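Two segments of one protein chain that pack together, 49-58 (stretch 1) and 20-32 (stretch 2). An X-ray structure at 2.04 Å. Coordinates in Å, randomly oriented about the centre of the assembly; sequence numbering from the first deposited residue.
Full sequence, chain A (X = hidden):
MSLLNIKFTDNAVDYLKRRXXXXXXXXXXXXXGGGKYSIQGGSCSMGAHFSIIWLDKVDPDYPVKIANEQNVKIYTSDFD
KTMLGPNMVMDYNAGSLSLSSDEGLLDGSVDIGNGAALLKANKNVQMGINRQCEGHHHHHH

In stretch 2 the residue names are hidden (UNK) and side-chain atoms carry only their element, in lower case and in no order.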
# COMPACT_ATOMS: atom_id res chain seq x y z
N HIS A 49 -11.79 0.01 1.65
CA HIS A 49 -10.76 1.05 1.66
C HIS A 49 -9.36 0.45 1.84
O HIS A 49 -9.18 -0.54 2.55
CB HIS A 49 -11.03 2.05 2.78
CG HIS A 49 -9.99 3.12 2.89
ND1 HIS A 49 -9.68 3.96 1.85
CD2 HIS A 49 -9.18 3.47 3.92
CE1 HIS A 49 -8.71 4.79 2.22
NE2 HIS A 49 -8.39 4.51 3.47
N PHE A 50 -8.37 1.05 1.19
CA PHE A 50 -7.01 0.56 1.30
C PHE A 50 -6.00 1.66 1.56
O PHE A 50 -6.28 2.84 1.36
CB PHE A 50 -6.58 -0.18 0.03
CG PHE A 50 -7.49 -1.31 -0.36
CD1 PHE A 50 -8.70 -1.06 -1.00
CD2 PHE A 50 -7.14 -2.63 -0.09
CE1 PHE A 50 -9.54 -2.10 -1.37
CE2 PHE A 50 -7.98 -3.68 -0.46
CZ PHE A 50 -9.19 -3.41 -1.10
N SER A 51 -4.83 1.27 2.02
CA SER A 51 -3.78 2.24 2.25
C SER A 51 -2.42 1.62 2.01
O SER A 51 -2.25 0.40 2.07
CB SER A 51 -3.89 2.82 3.67
OG SER A 51 -3.92 1.80 4.64
N ILE A 52 -1.46 2.48 1.70
CA ILE A 52 -0.09 2.05 1.47
C ILE A 52 0.71 2.44 2.70
O ILE A 52 0.77 3.61 3.07
CB ILE A 52 0.55 2.77 0.25
CG1 ILE A 52 0.04 2.13 -1.04
CG2 ILE A 52 2.08 2.69 0.33
CD1 ILE A 52 0.44 0.66 -1.18
N ILE A 53 1.31 1.46 3.34
CA ILE A 53 2.11 1.71 4.52
C ILE A 53 3.56 1.53 4.12
O ILE A 53 3.91 0.52 3.52
CB ILE A 53 1.77 0.71 5.64
CG1 ILE A 53 0.27 0.74 5.92
CG2 ILE A 53 2.57 1.02 6.89
CD1 ILE A 53 -0.29 2.13 6.18
N TRP A 54 4.42 2.50 4.44
CA TRP A 54 5.82 2.33 4.10
C TRP A 54 6.69 2.11 5.34
O TRP A 54 6.43 2.66 6.41
CB TRP A 54 6.35 3.52 3.28
CG TRP A 54 6.42 4.83 3.99
CD1 TRP A 54 5.48 5.81 4.00
CD2 TRP A 54 7.54 5.33 4.74
NE1 TRP A 54 5.93 6.90 4.71
CE2 TRP A 54 7.19 6.63 5.17
CE3 TRP A 54 8.79 4.81 5.09
CZ2 TRP A 54 8.06 7.43 5.94
CZ3 TRP A 54 9.66 5.60 5.86
CH2 TRP A 54 9.28 6.89 6.27
N LEU A 55 7.72 1.29 5.18
CA LEU A 55 8.65 0.96 6.26
C LEU A 55 10.07 0.93 5.71
O LEU A 55 10.27 1.05 4.50
CB LEU A 55 8.32 -0.41 6.86
CG LEU A 55 6.97 -0.69 7.51
CD1 LEU A 55 6.91 -2.17 7.88
CD2 LEU A 55 6.78 0.17 8.76
N ASP A 56 11.05 0.77 6.59
CA ASP A 56 12.43 0.71 6.13
C ASP A 56 12.98 -0.71 6.10
O ASP A 56 14.03 -0.97 5.51
CB ASP A 56 13.32 1.63 6.96
CG ASP A 56 13.20 3.07 6.52
OD1 ASP A 56 13.60 3.35 5.37
OD2 ASP A 56 12.69 3.91 7.29
N LYS A 57 12.24 -1.63 6.72
CA LYS A 57 12.59 -3.04 6.76
C LYS A 57 11.29 -3.82 6.67
O LYS A 57 10.21 -3.28 6.94
CB LYS A 57 13.33 -3.39 8.05
CG LYS A 57 14.76 -2.84 8.11
CD LYS A 57 15.54 -3.37 9.32
CE LYS A 57 16.25 -4.70 9.03
NZ LYS A 57 15.33 -5.79 8.60
N VAL A 58 11.38 -5.08 6.28
CA VAL A 58 10.20 -5.92 6.14
C VAL A 58 9.52 -6.19 7.47
O VAL A 58 10.17 -6.28 8.52
CB VAL A 58 10.58 -7.26 5.48
CG1 VAL A 58 11.09 -7.03 4.06
CG2 VAL A 58 11.65 -7.95 6.32
N UNK A 20 9.09 10.48 -1.63
CA UNK A 20 10.30 9.77 -1.22
C UNK A 20 10.08 8.38 -0.63
O UNK A 20 10.80 7.99 0.28
c UNK A 20 12.37 12.08 -1.78
o UNK A 20 13.04 11.06 -2.08
c UNK A 20 11.43 12.02 -0.60
c UNK A 20 11.07 10.60 -0.18
o UNK A 20 12.46 13.15 -2.42
N UNK A 21 9.10 7.64 -1.14
CA UNK A 21 8.85 6.31 -0.58
C UNK A 21 8.85 5.17 -1.60
O UNK A 21 8.58 4.03 -1.24
c UNK A 21 7.52 7.25 1.34
c UNK A 21 6.38 6.65 -0.84
c UNK A 21 5.01 6.19 -0.41
c UNK A 21 7.49 6.29 0.15
N UNK A 22 9.15 5.47 -2.86
CA UNK A 22 9.15 4.44 -3.91
C UNK A 22 10.20 3.35 -3.69
O UNK A 22 10.05 2.22 -4.13
c UNK A 22 7.96 3.52 -6.62
c UNK A 22 9.37 5.10 -5.27
c UNK A 22 9.33 4.19 -6.51
c UNK A 22 9.63 5.00 -7.74
N UNK A 23 11.27 3.72 -2.98
CA UNK A 23 12.38 2.82 -2.69
C UNK A 23 12.21 2.11 -1.35
O UNK A 23 13.06 1.33 -0.94
c UNK A 23 13.66 3.65 -2.63
o UNK A 23 14.57 4.58 -0.62
o UNK A 23 12.74 5.52 -1.42
c UNK A 23 13.66 4.66 -1.48
N UNK A 24 11.10 2.38 -0.67
CA UNK A 24 10.84 1.79 0.63
C UNK A 24 10.12 0.45 0.60
O UNK A 24 9.70 -0.02 -0.46
c UNK A 24 12.23 5.51 2.97
c UNK A 24 10.00 2.76 1.47
c UNK A 24 10.61 4.14 1.66
c UNK A 24 11.78 4.11 2.61
n UNK A 24 13.42 5.45 3.85
N UNK A 25 9.98 -0.15 1.78
CA UNK A 25 9.24 -1.39 1.89
C UNK A 25 7.79 -0.91 1.91
O UNK A 25 7.40 -0.14 2.79
c UNK A 25 11.52 -3.33 2.08
c UNK A 25 9.56 -2.12 3.21
c UNK A 25 11.04 -2.48 3.27
c UNK A 25 8.66 -3.34 3.36
N UNK A 26 7.00 -1.35 0.94
CA UNK A 26 5.60 -0.93 0.89
C UNK A 26 4.67 -2.06 1.27
O UNK A 26 4.87 -3.21 0.87
c UNK A 26 5.92 1.96 -0.02
c UNK A 26 5.61 1.16 -2.39
c UNK A 26 5.24 -0.41 -0.50
c UNK A 26 6.07 0.78 -0.99
N UNK A 27 3.65 -1.73 2.04
CA UNK A 27 2.66 -2.70 2.49
C UNK A 27 1.28 -2.23 2.08
O UNK A 27 0.81 -1.18 2.54
c UNK A 27 4.30 -3.30 5.97
c UNK A 27 4.08 -3.35 4.46
c UNK A 27 2.70 -2.85 4.03
c UNK A 27 1.59 -3.78 4.49
N UNK A 28 0.63 -2.99 1.21
CA UNK A 28 -0.72 -2.66 0.75
C UNK A 28 -1.69 -3.48 1.58
O UNK A 28 -1.60 -4.70 1.63
c UNK A 28 -2.78 -1.43 -1.26
c UNK A 28 -2.19 -3.32 -2.85
c UNK A 28 -0.88 -3.00 -0.73
c UNK A 28 -2.27 -2.88 -1.37
N UNK A 29 -2.61 -2.81 2.25
CA UNK A 29 -3.58 -3.52 3.08
C UNK A 29 -4.93 -2.84 3.08
O UNK A 29 -5.06 -1.70 2.63
c UNK A 29 -2.66 -2.15 6.56
c UNK A 29 -1.79 -4.39 4.60
c UNK A 29 -3.09 -3.61 4.53
c UNK A 29 -2.91 -2.20 5.08
N UNK A 30 -5.93 -3.56 3.57
CA UNK A 30 -7.27 -3.01 3.66
C UNK A 30 -7.22 -2.27 4.98
O UNK A 30 -6.45 -2.63 5.87
c UNK A 30 -8.36 -4.10 3.79
o UNK A 30 -8.21 -4.75 5.05
c UNK A 30 -8.23 -5.12 2.68
N UNK A 31 -8.02 -1.23 5.12
CA UNK A 31 -8.02 -0.49 6.37
C UNK A 31 -9.44 -0.47 6.90
O UNK A 31 -10.21 0.42 6.58
o UNK A 31 -7.65 1.17 8.48
c UNK A 31 -7.53 0.94 6.12
o UNK A 31 -6.63 2.76 7.35
c UNK A 31 -7.25 1.68 7.41
N UNK A 32 -9.78 -1.47 7.71
CA UNK A 32 -11.12 -1.55 8.28
C UNK A 32 -11.11 -1.10 9.74
O UNK A 32 -12.08 -1.32 10.47
o UNK A 32 -11.24 -5.15 9.05
c UNK A 32 -11.65 -2.99 8.18
c UNK A 32 -10.84 -3.98 8.98
o UNK A 32 -9.80 -3.59 9.55
O HOH W 1 -12.09 -1.18 4.34

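Position 20 has three side-chain carbons, the third carrying two oxygens, and touches nothing on stretch 1: Glu 20, with positive phi just after a helix ends. Position 21 has four carbons, forked at the first with one arm two carbons long, and one of them lies over the Trp 54 ring: Ile 21. Its CG2 is 3.6 Å from the centroid of the five-membered ring and almost on the ring normal, a CH-pi contact.

Position 22, four carbons forked at the second, is Leu 22; position 23, two carbons with two oxygens on the second, is Asp 23. Neither touches stretch 1. Both lie within a type I turn that runs from Ile 21 to position 24. There, four carbons in a row end in nitrogen, touching Asp 56 and Trp 54: Lys 24. Its NZ reaches OD1 of Asp 56 at 2.6 Å, a salt bridge, while its CE lies 3.9 Å from Trp 54 CZ3.

The strand starts at position 25, four carbons forked at the first with one longer arm, packed on Leu 55 and Val 58: Ile 25. Its CB is 4.2 Å from Leu 55 CB, and its CD1 is equally far from Val 58 CG1. Position 26 forks at the second of four carbons and packs on Trp 54 and Ile 52; it is Leu 26, whose CD2 is 3.7 Å from Trp 54 CB. Position 27 has four carbons, forked at the first, one arm two carbons long, and meets Leu 55: Ile 27, its CD1 3.4 Å from Leu 55 CD1. Position 28, forked at the second of four carbons and set against Ile 52, is Leu 28, with CD1 3.8 Å from Ile 52 CD1. Position 29 has four carbons, forked at the first, one arm two carbons long, and reaches Ile 53: Ile 29, with CD1 4.2 Å from Ile 53 CG1.

At position 30 one carbon carries an oxygen and a carbon, near Phe 50: Thr 30, whose CG2 is 3.5 Å from Phe 50 CE2. Position 31 has two carbons, the second with two oxygens, beside His 49: Asp 31, its CB 3.7 Å from His 49 CD2. Position 32 has the same atoms but no contact, and is Asp 32.

The contact is an antiparallel ladder. Paired backbone bonds join Ile 25 with Leu 55, Ile 27 with Ile 53 and Ile 29 with Ser 51; Asp 31 N to His 49 O, 2.9 Å, extends it. Alternation sorts the side chains: Ile 25, Ile 27 and Ile 29 share a face with Leu 55, Ile 53 and Ser 51, while Leu 26 and Leu 28 join Trp 54 and Ile 52 on the other. One cost remains: Ser 51 OG is buried without a polar partner.

Stretch 2, residues 20-32: EILDKILILITDD
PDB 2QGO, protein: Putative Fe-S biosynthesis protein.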